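Local atomic coordinates of putative epoxide hydrolase protein (Klebsiella pneumoniae subsp. pneumoniae, PDB entry 5BOV), a protein that is a putative epoxide hydrolase of the alpha/beta hydrolase fold, whose true substrate is not established. Residues W40-Q45 with A107-G112; Y65-G70 with V210-S215; N285-Q288 with A293-Q296. All coordinates share one frame; numbering follows the deposited sequence.

Contact 1. Residues W40-Q45 with A107-G112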
ATOM      1  N   TRP A  40      -2.539   2.843  -4.250  1.00  6.76           N
ATOM      2  CA  TRP A  40      -3.725   3.253  -5.090  1.00  7.40           C
ATOM      3  C   TRP A  40      -3.243   4.305  -6.131  1.00  7.72           C
ATOM      4  O   TRP A  40      -2.531   5.262  -5.716  1.00  8.03           O
ATOM      5  CB  TRP A  40      -4.822   3.901  -4.248  1.00  7.65           C
ATOM      6  CG  TRP A  40      -5.960   4.334  -5.075  1.00  8.05           C
ATOM      7  CD1 TRP A  40      -7.003   3.577  -5.445  1.00  8.16           C
ATOM      8  CD2 TRP A  40      -6.185   5.624  -5.637  1.00  8.27           C
ATOM      9  NE1 TRP A  40      -7.858   4.291  -6.237  1.00  8.55           N
ATOM     10  CE2 TRP A  40      -7.376   5.559  -6.374  1.00  8.55           C
ATOM     11  CE3 TRP A  40      -5.462   6.798  -5.660  1.00  8.36           C
ATOM     12  CZ2 TRP A  40      -7.860   6.655  -7.114  1.00  8.81           C
ATOM     13  CZ3 TRP A  40      -5.978   7.882  -6.328  1.00  8.48           C
ATOM     14  CH2 TRP A  40      -7.152   7.795  -7.089  1.00  8.67           C
ATOM     15  N   PRO A  41      -3.652   4.219  -7.405  1.00  7.71           N
ATOM     16  CA  PRO A  41      -4.380   3.115  -8.010  1.00  7.80           C
ATOM     17  C   PRO A  41      -3.443   2.208  -8.799  1.00  7.53           C
ATOM     18  O   PRO A  41      -3.271   2.322 -10.015  1.00  7.67           O
ATOM     19  CB  PRO A  41      -5.355   3.871  -8.942  1.00  8.10           C
ATOM     20  CG  PRO A  41      -4.612   5.151  -9.304  1.00  8.29           C
ATOM     21  CD  PRO A  41      -3.477   5.342  -8.335  1.00  7.99           C
ATOM     22  N   TYR A  42      -2.680   1.428  -8.036  1.00  7.35           N
ATOM     23  CA  TYR A  42      -1.631   0.554  -8.584  1.00  7.30           C
ATOM     24  C   TYR A  42      -1.972  -0.870  -8.267  1.00  7.09           C
ATOM     25  O   TYR A  42      -3.069  -1.159  -7.715  1.00  7.10           O
ATOM     26  CB  TYR A  42      -0.270   0.949  -8.051  1.00  7.44           C
ATOM     27  CG  TYR A  42       0.031   2.435  -8.264  1.00  7.54           C
ATOM     28  CD1 TYR A  42       0.685   2.834  -9.391  1.00  7.89           C
ATOM     29  CD2 TYR A  42      -0.241   3.387  -7.308  1.00  7.41           C
ATOM     30  CE1 TYR A  42       1.004   4.186  -9.614  1.00  8.17           C
ATOM     31  CE2 TYR A  42       0.075   4.695  -7.482  1.00  7.59           C
ATOM     32  CZ  TYR A  42       0.698   5.103  -8.627  1.00  7.90           C
ATOM     33  OH  TYR A  42       1.001   6.429  -8.773  1.00  8.39           O
ATOM     34  N   ASP A  43      -1.089  -1.815  -8.570  1.00  7.15           N
ATOM     35  CA  ASP A  43      -1.367  -3.198  -8.175  1.00  7.32           C
ATOM     36  C   ASP A  43      -0.071  -3.998  -7.989  1.00  7.29           C
ATOM     37  O   ASP A  43       0.993  -3.389  -7.889  1.00  7.41           O
ATOM     38  CB  ASP A  43      -2.339  -3.910  -9.136  1.00  7.81           C
ATOM     39  CG  ASP A  43      -1.688  -4.372 -10.408  1.00  8.24           C
ATOM     40  OD1 ASP A  43      -0.570  -3.943 -10.727  1.00  8.32           O
ATOM     41  OD2 ASP A  43      -2.424  -5.084 -11.143  1.00  9.65           O
ATOM     42  N   ILE A  44      -0.169  -5.323  -7.941  1.00  7.13           N
ATOM     43  CA  ILE A  44       0.984  -6.180  -7.723  1.00  7.35           C
ATOM     44  C   ILE A  44       2.109  -5.974  -8.756  1.00  7.59           C
ATOM     45  O   ILE A  44       3.277  -6.299  -8.528  1.00  7.75           O
ATOM     46  CB  ILE A  44       0.604  -7.676  -7.663  1.00  7.45           C
ATOM     47  CG1 ILE A  44       0.030  -8.174  -8.978  1.00  7.93           C
ATOM     48  CG2 ILE A  44      -0.361  -7.888  -6.479  1.00  7.58           C
ATOM     49  CD1 ILE A  44      -0.120  -9.656  -9.031  1.00  8.01           C
ATOM     50  N   GLN A  45       1.771  -5.462  -9.966  1.00  7.79           N
ATOM     51  CA  GLN A  45       2.807  -5.240 -10.953  1.00  7.91           C
ATOM     52  C   GLN A  45       3.862  -4.243 -10.517  1.00  7.86           C
ATOM     53  O   GLN A  45       4.964  -4.170 -11.083  1.00  8.22           O
ATOM     54  CB  GLN A  45       2.217  -4.823 -12.314  1.00  8.26           C
ATOM     55  CG  GLN A  45       1.224  -5.808 -12.920  1.00  8.77           C
ATOM     56  CD  GLN A  45       1.691  -7.271 -12.962  1.00  9.14           C
ATOM     57  OE1 GLN A  45       0.838  -8.186 -12.708  1.00 10.79           O
ATOM     58  NE2 GLN A  45       2.866  -7.509 -13.293  1.00  8.93           N
ATOM     59  N   ALA A 107       7.014  -4.264   3.180  1.00  7.25           N
ATOM     60  CA  ALA A 107       7.374  -3.064   2.410  1.00  7.32           C
ATOM     61  C   ALA A 107       6.148  -2.582   1.662  1.00  7.39           C
ATOM     62  O   ALA A 107       5.331  -3.398   1.220  1.00  8.24           O
ATOM     63  CB  ALA A 107       8.467  -3.350   1.424  1.00  7.12           C
ATOM     64  N   GLY A 108       5.995  -1.262   1.568  1.00  7.04           N
ATOM     65  CA  GLY A 108       4.878  -0.749   0.860  1.00  7.20           C
ATOM     66  C   GLY A 108       5.024   0.719   0.452  1.00  7.40           C
ATOM     67  O   GLY A 108       5.968   1.415   0.881  1.00  7.57           O
ATOM     68  N   PHE A 109       4.138   1.132  -0.455  1.00  7.66           N
ATOM     69  CA  PHE A 109       3.959   2.556  -0.777  1.00  7.65           C
ATOM     70  C   PHE A 109       2.464   2.887  -0.793  1.00  8.42           C
ATOM     71  O   PHE A 109       1.639   2.035  -1.021  1.00  8.86           O
ATOM     72  CB  PHE A 109       4.672   2.961  -2.122  1.00  7.85           C
ATOM     73  CG  PHE A 109       4.004   2.357  -3.352  1.00  7.65           C
ATOM     74  CD1 PHE A 109       4.188   0.987  -3.664  1.00  7.91           C
ATOM     75  CD2 PHE A 109       3.150   3.113  -4.154  1.00  7.92           C
ATOM     76  CE1 PHE A 109       3.549   0.457  -4.770  1.00  7.74           C
ATOM     77  CE2 PHE A 109       2.528   2.583  -5.299  1.00  7.80           C
ATOM     78  CZ  PHE A 109       2.744   1.250  -5.600  1.00  7.66           C
ATOM     79  N   ASP A 110       2.140   4.155  -0.491  1.00  8.82           N
ATOM     80  CA  ASP A 110       0.787   4.673  -0.492  1.00  9.42           C
ATOM     81  C   ASP A 110      -0.088   3.796   0.405  1.00  8.81           C
ATOM     82  O   ASP A 110       0.340   3.544   1.542  1.00  8.54           O
ATOM     83  CB  ASP A 110       0.295   4.871  -1.963  1.00 10.28           C
ATOM     84  CG  ASP A 110      -1.023   5.482  -2.023  1.00 11.66           C
ATOM     85  OD1 ASP A 110      -1.188   6.703  -1.596  1.00 16.48           O
ATOM     86  OD2 ASP A 110      -2.011   4.837  -2.335  1.00 10.22           O
ATOM     87  N   TRP A 111      -1.242   3.295  -0.016  1.00  8.03           N
ATOM     88  CA  TRP A 111      -2.064   2.454   0.895  1.00  7.97           C
ATOM     89  C   TRP A 111      -1.240   1.295   1.463  1.00  8.05           C
ATOM     90  O   TRP A 111      -1.481   0.855   2.577  1.00  7.89           O
ATOM     91  CB  TRP A 111      -3.237   1.843   0.184  1.00  8.08           C
ATOM     92  CG  TRP A 111      -4.325   2.776  -0.300  1.00  8.15           C
ATOM     93  CD1 TRP A 111      -4.314   4.110  -0.363  1.00  8.46           C
ATOM     94  CD2 TRP A 111      -5.591   2.356  -0.818  1.00  8.59           C
ATOM     95  NE1 TRP A 111      -5.512   4.578  -0.936  1.00  8.41           N
ATOM     96  CE2 TRP A 111      -6.309   3.522  -1.198  1.00  8.55           C
ATOM     97  CE3 TRP A 111      -6.176   1.114  -1.037  1.00  8.76           C
ATOM     98  CZ2 TRP A 111      -7.595   3.452  -1.791  1.00  9.06           C
ATOM     99  CZ3 TRP A 111      -7.471   1.050  -1.559  1.00  9.13           C
ATOM    100  CH2 TRP A 111      -8.141   2.204  -1.949  1.00  9.25           C
ATOM    101  N   GLY A 112      -0.330   0.732   0.660  1.00  7.52           N
ATOM    102  CA  GLY A 112       0.457  -0.347   1.136  1.00  7.86           C
ATOM    103  C   GLY A 112       1.450   0.011   2.252  1.00  8.02           C
ATOM    104  O   GLY A 112       1.737  -0.798   3.119  1.00  8.29           O
TER

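Contact 2. Residues Y65-G70 with V210-S215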
ATOM      1  N   TYR A  65      -2.847  -8.818  -3.923  1.00  8.24           N
ATOM      2  CA  TYR A  65      -3.776  -7.739  -4.274  1.00  8.24           C
ATOM      3  C   TYR A  65      -4.496  -7.312  -3.007  1.00  8.70           C
ATOM      4  O   TYR A  65      -5.056  -8.148  -2.254  1.00  8.60           O
ATOM      5  CB  TYR A  65      -4.818  -8.181  -5.281  1.00  8.81           C
ATOM      6  CG  TYR A  65      -4.367  -8.460  -6.681  1.00  9.03           C
ATOM      7  CD1 TYR A  65      -3.972  -7.423  -7.515  1.00  9.39           C
ATOM      8  CD2 TYR A  65      -4.351  -9.761  -7.196  1.00  9.31           C
ATOM      9  CE1 TYR A  65      -3.666  -7.646  -8.857  1.00  9.21           C
ATOM     10  CE2 TYR A  65      -3.966 -10.018  -8.507  1.00  9.80           C
ATOM     11  CZ  TYR A  65      -3.655  -8.957  -9.347  1.00  9.76           C
ATOM     12  OH  TYR A  65      -3.288  -9.178 -10.639  1.00 10.54           O
ATOM     13  N   LEU A  66      -4.530  -6.018  -2.720  1.00  8.56           N
ATOM     14  CA  LEU A  66      -5.352  -5.502  -1.636  1.00  9.37           C
ATOM     15  C   LEU A  66      -6.890  -5.686  -1.956  1.00  9.15           C
ATOM     16  O   LEU A  66      -7.256  -5.864  -3.089  1.00  8.61           O
ATOM     17  CB  LEU A  66      -5.051  -4.036  -1.391  1.00  9.98           C
ATOM     18  CG  LEU A  66      -3.603  -3.700  -0.945  1.00  9.90           C
ATOM     19  CD1 LEU A  66      -3.540  -2.188  -0.764  1.00  9.99           C
ATOM     20  CD2 LEU A  66      -3.228  -4.404   0.325  1.00 10.43           C
ATOM     21  N   ARG A  67      -7.715  -5.615  -0.907  1.00  8.96           N
ATOM     22  CA  ARG A  67      -9.147  -5.566  -1.113  1.00  9.53           C
ATOM     23  C   ARG A  67      -9.485  -4.453  -2.155  1.00  9.45           C
ATOM     24  O   ARG A  67      -8.884  -3.365  -2.124  1.00  8.27           O
ATOM     25  CB  ARG A  67      -9.870  -5.366   0.215  1.00  9.82           C
ATOM     26  CG  ARG A  67      -9.519  -4.086   0.994  1.00  9.90           C
ATOM     27  CD  ARG A  67     -10.506  -3.821   2.148  1.00 10.64           C
ATOM     28  NE  ARG A  67     -10.485  -4.911   3.088  1.00 11.08           N
ATOM     29  CZ  ARG A  67     -11.493  -5.268   3.904  1.00 11.70           C
ATOM     30  NH1 ARG A  67     -12.613  -4.519   3.974  1.00 11.68           N
ATOM     31  NH2 ARG A  67     -11.388  -6.321   4.652  1.00 12.33           N
ATOM     32  N   GLY A  68     -10.331  -4.786  -3.105  1.00  9.82           N
ATOM     33  CA  GLY A  68     -10.675  -3.888  -4.192  1.00 10.18           C
ATOM     34  C   GLY A  68      -9.800  -3.972  -5.442  1.00  9.52           C
ATOM     35  O   GLY A  68      -9.934  -3.146  -6.326  1.00 10.11           O
ATOM     36  N   TYR A  69      -8.898  -4.948  -5.521  1.00  9.53           N
ATOM     37  CA  TYR A  69      -8.002  -5.074  -6.651  1.00  9.17           C
ATOM     38  C   TYR A  69      -7.851  -6.514  -7.138  1.00  9.49           C
ATOM     39  O   TYR A  69      -7.823  -7.480  -6.356  1.00  9.30           O
ATOM     40  CB  TYR A  69      -6.597  -4.577  -6.328  1.00  8.57           C
ATOM     41  CG  TYR A  69      -6.506  -3.178  -5.835  1.00  8.35           C
ATOM     42  CD1 TYR A  69      -6.856  -2.855  -4.522  1.00  8.36           C
ATOM     43  CD2 TYR A  69      -5.997  -2.188  -6.654  1.00  8.58           C
ATOM     44  CE1 TYR A  69      -6.712  -1.547  -4.078  1.00  8.03           C
ATOM     45  CE2 TYR A  69      -5.857  -0.880  -6.225  1.00  8.16           C
ATOM     46  CZ  TYR A  69      -6.136  -0.589  -4.930  1.00  8.47           C
ATOM     47  OH  TYR A  69      -5.992   0.745  -4.496  1.00  9.04           O
ATOM     48  N   GLY A  70      -7.721  -6.632  -8.468  1.00  9.59           N
ATOM     49  CA  GLY A  70      -7.274  -7.894  -9.054  1.00  9.87           C
ATOM     50  C   GLY A  70      -8.225  -9.043  -8.693  1.00 10.14           C
ATOM     51  O   GLY A  70      -9.437  -8.931  -8.736  1.00 10.98           O
ATOM     52  N   VAL A 210     -14.126   0.449  -7.097  1.00 10.54           N
ATOM     53  CA  VAL A 210     -14.682   1.793  -6.890  1.00 10.75           C
ATOM     54  C   VAL A 210     -15.117   1.929  -5.479  1.00 10.49           C
ATOM     55  O   VAL A 210     -14.812   2.971  -4.832  1.00 10.02           O
ATOM     56  CB  VAL A 210     -15.811   2.109  -7.895  1.00 11.51           C
ATOM     57  CG1 VAL A 210     -16.541   3.402  -7.547  1.00 11.67           C
ATOM     58  CG2 VAL A 210     -15.227   2.196  -9.293  1.00 12.12           C
ATOM     59  N   ALA A 211     -15.902   0.944  -4.989  1.00 10.90           N
ATOM     60  CA  ALA A 211     -16.450   1.061  -3.664  1.00 10.92           C
ATOM     61  C   ALA A 211     -15.319   1.218  -2.637  1.00 10.51           C
ATOM     62  O   ALA A 211     -15.408   2.027  -1.705  1.00 10.80           O
ATOM     63  CB  ALA A 211     -17.322  -0.125  -3.322  1.00 11.83           C
ATOM     64  N   ILE A 212     -14.251   0.426  -2.777  1.00  9.99           N
ATOM     65  CA  ILE A 212     -13.124   0.471  -1.824  1.00  9.88           C
ATOM     66  C   ILE A 212     -12.420   1.819  -1.915  1.00  9.80           C
ATOM     67  O   ILE A 212     -12.038   2.411  -0.865  1.00  9.46           O
ATOM     68  CB  ILE A 212     -12.141  -0.692  -2.047  1.00 10.33           C
ATOM     69  CG1 ILE A 212     -12.823  -2.014  -1.732  1.00 10.56           C
ATOM     70  CG2 ILE A 212     -10.880  -0.535  -1.192  1.00 10.27           C
ATOM     71  CD1 ILE A 212     -13.295  -2.193  -0.312  1.00 11.21           C
ATOM     72  N   THR A 213     -12.207   2.313  -3.135  1.00  9.68           N
ATOM     73  CA  THR A 213     -11.560   3.584  -3.329  1.00  9.66           C
ATOM     74  C   THR A 213     -12.367   4.698  -2.632  1.00 10.36           C
ATOM     75  O   THR A 213     -11.817   5.527  -1.863  1.00  9.83           O
ATOM     76  CB  THR A 213     -11.437   3.903  -4.800  1.00  9.84           C
ATOM     77  OG1 THR A 213     -10.563   2.943  -5.418  1.00  9.69           O
ATOM     78  CG2 THR A 213     -10.838   5.296  -5.058  1.00  9.84           C
ATOM     79  N   ILE A 214     -13.655   4.767  -2.934  1.00 11.50           N
ATOM     80  CA  ILE A 214     -14.491   5.865  -2.383  1.00 12.25           C
ATOM     81  C   ILE A 214     -14.548   5.761  -0.854  1.00 12.10           C
ATOM     82  O   ILE A 214     -14.462   6.782  -0.135  1.00 12.00           O
ATOM     83  CB  ILE A 214     -15.902   5.791  -2.993  1.00 13.92           C
ATOM     84  CG1 ILE A 214     -15.860   6.017  -4.490  1.00 15.05           C
ATOM     85  CG2 ILE A 214     -16.883   6.747  -2.329  1.00 15.66           C
ATOM     86  CD1 ILE A 214     -15.130   7.193  -5.001  1.00 15.31           C
ATOM     87  N   SER A 215     -14.716   4.539  -0.361  1.00 12.11           N
ATOM     88  CA  SER A 215     -14.719   4.299   1.066  1.00 12.12           C
ATOM     89  C   SER A 215     -13.393   4.757   1.716  1.00 11.57           C
ATOM     90  O   SER A 215     -13.393   5.400   2.779  1.00 11.87           O
ATOM     91  CB  SER A 215     -14.983   2.845   1.412  1.00 12.30           C
ATOM     92  OG  SER A 215     -14.881   2.597   2.816  1.00 12.38           O
TER

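Contact 3. Residues N285-Q288 with A293-Q296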
ATOM      1  N   ASN A 285       5.888   5.927  -7.003  1.00  9.06           N
ATOM      2  CA  ASN A 285       5.947   4.435  -6.989  1.00  8.37           C
ATOM      3  C   ASN A 285       7.398   3.924  -7.122  1.00  8.27           C
ATOM      4  O   ASN A 285       7.810   3.467  -8.188  1.00  7.71           O
ATOM      5  CB  ASN A 285       5.002   3.903  -8.072  1.00  8.24           C
ATOM      6  CG  ASN A 285       4.845   2.404  -8.050  1.00  8.42           C
ATOM      7  OD1 ASN A 285       5.604   1.665  -7.396  1.00  7.89           O
ATOM      8  ND2 ASN A 285       3.862   1.918  -8.789  1.00  8.45           N
ATOM      9  N   PRO A 286       8.193   4.064  -6.057  1.00  8.07           N
ATOM     10  CA  PRO A 286       9.557   3.607  -6.127  1.00  8.20           C
ATOM     11  C   PRO A 286       9.765   2.158  -6.529  1.00  8.09           C
ATOM     12  O   PRO A 286      10.693   1.868  -7.274  1.00  8.13           O
ATOM     13  CB  PRO A 286      10.085   3.889  -4.716  1.00  8.28           C
ATOM     14  CG  PRO A 286       9.319   5.076  -4.267  1.00  8.34           C
ATOM     15  CD  PRO A 286       7.979   4.839  -4.781  1.00  8.12           C
ATOM     16  N   PRO A 287       8.896   1.247  -6.046  1.00  7.71           N
ATOM     17  CA  PRO A 287       9.270  -0.119  -6.494  1.00  7.72           C
ATOM     18  C   PRO A 287       9.110  -0.338  -7.996  1.00  8.04           C
ATOM     19  O   PRO A 287       9.862  -1.099  -8.587  1.00  8.40           O
ATOM     20  CB  PRO A 287       8.329  -1.035  -5.730  1.00  7.75           C
ATOM     21  CG  PRO A 287       7.205  -0.162  -5.208  1.00  7.65           C
ATOM     22  CD  PRO A 287       7.816   1.227  -5.090  1.00  7.83           C
ATOM     23  N   GLN A 288       8.072   0.256  -8.574  1.00  8.05           N
ATOM     24  CA  GLN A 288       7.852   0.037 -10.000  1.00  8.41           C
ATOM     25  C   GLN A 288       8.865   0.887 -10.816  1.00  9.15           C
ATOM     26  O   GLN A 288       9.345   0.431 -11.891  1.00  9.37           O
ATOM     27  CB  GLN A 288       6.457   0.381 -10.396  1.00  9.04           C
ATOM     28  CG  GLN A 288       6.082  -0.363 -11.690  1.00  9.45           C
ATOM     29  CD  GLN A 288       4.569  -0.473 -11.959  1.00  9.86           C
ATOM     30  OE1 GLN A 288       3.731  -0.243 -11.113  1.00  9.72           O
ATOM     31  NE2 GLN A 288       4.253  -0.865 -13.197  1.00 10.80           N
ATOM     32  N   ALA A 293      16.810   0.117  -6.554  1.00 10.85           N
ATOM     33  CA  ALA A 293      16.971   0.790  -5.295  1.00 10.84           C
ATOM     34  C   ALA A 293      15.980   0.217  -4.273  1.00  9.94           C
ATOM     35  O   ALA A 293      16.303   0.157  -3.093  1.00 10.39           O
ATOM     36  CB  ALA A 293      16.754   2.299  -5.429  1.00 11.21           C
ATOM     37  N   PHE A 294      14.802  -0.178  -4.717  1.00  9.17           N
ATOM     38  CA  PHE A 294      13.840  -0.685  -3.768  1.00  8.54           C
ATOM     39  C   PHE A 294      14.290  -2.045  -3.195  1.00  9.09           C
ATOM     40  O   PHE A 294      14.187  -2.270  -1.972  1.00  8.71           O
ATOM     41  CB  PHE A 294      12.465  -0.806  -4.412  1.00  8.31           C
ATOM     42  CG  PHE A 294      11.377  -0.977  -3.426  1.00  7.62           C
ATOM     43  CD1 PHE A 294      10.972  -2.209  -2.988  1.00  7.62           C
ATOM     44  CD2 PHE A 294      10.708   0.150  -2.946  1.00  7.82           C
ATOM     45  CE1 PHE A 294       9.960  -2.348  -2.073  1.00  7.54           C
ATOM     46  CE2 PHE A 294       9.691  -0.003  -2.017  1.00  7.60           C
ATOM     47  CZ  PHE A 294       9.340  -1.251  -1.597  1.00  7.64           C
ATOM     48  N   VAL A 295      14.725  -2.933  -4.069  1.00  8.81           N
ATOM     49  CA  VAL A 295      15.321  -4.175  -3.621  1.00  9.18           C
ATOM     50  C   VAL A 295      16.465  -3.935  -2.587  1.00  9.39           C
ATOM     51  O   VAL A 295      16.477  -4.606  -1.539  1.00  9.54           O
ATOM     52  CB  VAL A 295      15.850  -4.976  -4.807  1.00  9.33           C
ATOM     53  CG1 VAL A 295      16.681  -6.183  -4.339  1.00  9.27           C
ATOM     54  CG2 VAL A 295      14.738  -5.454  -5.679  1.00  9.13           C
ATOM     55  N   GLN A 296      17.341  -3.024  -2.882  1.00  9.72           N
ATOM     56  CA  GLN A 296      18.459  -2.698  -1.953  1.00 11.09           C
ATOM     57  C   GLN A 296      17.916  -2.269  -0.596  1.00 10.18           C
ATOM     58  O   GLN A 296      18.431  -2.641   0.461  1.00  9.76           O
ATOM     59  CB  GLN A 296      19.409  -1.633  -2.512  1.00 12.63           C
ATOM     60  CG  GLN A 296      20.715  -1.512  -1.708  1.00 14.16           C
ATOM     61  CD  GLN A 296      21.554  -2.750  -1.785  1.00 15.89           C
ATOM     62  OE1 GLN A 296      21.918  -3.225  -2.902  1.00 18.44           O
ATOM     63  NE2 GLN A 296      21.842  -3.375  -0.638  1.00 16.19           N
TER

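Contact 1. Residues W40-Q45 with A107-G112
Trp40 CB presses on the face of the Trp111 indole. It lies 3.6 Å from the centroid of the Trp111 five-membered ring and comes within 3.4 Å of Trp111 CE2. This is a CH-pi contact and the tightest apolar part of the pair. The Trp40 ring itself overlaps little. CG is anti to the backbone N (chi1 178°), which carries the indole away from residues 107-112. Its five-membered ring and the Trp111 six-membered ring are near parallel but slid apart, with centroids 5.0 Å apart. Tyr42 and Phe109 form a second apolar patch. The edge of Phe109 points at the Tyr42 face in an offset edge-to-face pair, and Phe109 CE2 reaches to 3.5 Å from Tyr42 CD2.

Between the two patches Trp40 N donates to Asp110 OD2 (2.8 Å, 164° at the hydrogen), on the anti side of the carboxylate. Trp111 N adds a weak bond to the same OD2, so two backbone N-H groups grip one oxygen. The looser side is at Asp110, the one touching residue that is partly exposed; the four aromatics are buried. Its phi is positive (54°), as in a nucleophile elbow. The run Gly108-Phe109-Asp110-Trp111-Gly112 is consistent with that elbow, with Asp110 as the probable nucleophile. The loop with Trp40 and the cis peptide before Pro41 is consistent with the oxyanion-hole loop of epoxide hydrolases.

Contact 2. Residues Y65-G70 with V210-S215
Gly68 sits on a type II beta turn, Leu66 to Tyr69, and its CA lies 5.5 Å from the CA of Ile212 on helix 209-220. The turn interrupts strand 59-74 in the sheet of the alpha/beta hydrolase fold. The helix belongs to the helical insertion between strands 127-133 and 247-252, the place of the cap in epoxide hydrolases. The contact thus joins the main domain to what is probably the cap.

Gly68 has phi 90° and psi 8°, as expected of the third position of such a turn. With no side chain there, the helix can come close. Ile212 packs directly on the glycine backbone. Its CG1 lies on Gly68 CA at 3.8 Å. At the end of that branch, Ile212 CD1 lies 4.1 Å from Arg67 CD, where the two side chains cross at about a right angle.

Of the Arg67 side chain, CD does the touching. The chain bends at chi3 (61°), and its guanidinium group is held by a salt bridge from NE to Asp91 OD2 and a hydrogen bond from NH1 to Asn82 O. Gly68 O is bound by His209 ND1, a second tie between turn and helix. The other branch, Ile212 CG2, is anti to its own backbone N and packs 3.6 Å from Arg67 O, a buried carbonyl oxygen with no polar partner in the model.

Contact 3. Residues N285-Q288 with A293-Q296
Phe294 lays one face of its ring against Pro287. Pro287 CB stands over the centre of the ring, 3.8 Å from the centroid and 11° off the normal, a CH-pi contact. The two side chains run side by side and point the same way. Pro287 CD lies 3.8 Å from both Phe294 CD2 and Phe294 CE2, and Pro287 CG is 4.0 Å from Phe294 CE2. Pro286 adds a looser touch, its CB 4.2 Å from Phe294 CD2. In Phe294 CG is anti to the backbone N (chi1 -165°), which turns the ring onto Pro287.

The prolines start helix 286-289, and Asn285 is its N-cap. Gln288 N donates to Asn285 OD1 (3.1 Å), from well above the carbonyl plane. This bond caps the first turn, which carries both prolines. Asn285 is steadied in turn by Ser46, whose OG is bonded to ND2, and by Glu289, which takes its backbone N-H.

The contact packs helix 286-289 against the start of helix 291-303, the last two helices of the chain. Val50 of helix 50-56 touches both Pro287 and Phe294, and Val133 of strand 127-133 touches Pro286 and Phe294.

In the fold
Contact 1 is central, about 4 Å from the centre of the chain. The centres of contacts 2 and 3 are each about 12 Å from its centre, on opposite sides of the chain's centre. They are about 23 Å apart between centres and do not touch. Contacts 1 and 2 interleave along the chain and reach the same sheet. They meet at Tyr69, which packs on Trp40 and Trp111, and at Thr213 beside Trp40. Contact 3 follows later, and meets contact 1 where Asn285 packs on Tyr42 and Phe109 and Pro287 on Phe109. The probable nucleophile loop is therefore flanked by the junction with the helical insertion and by the C-terminal helices.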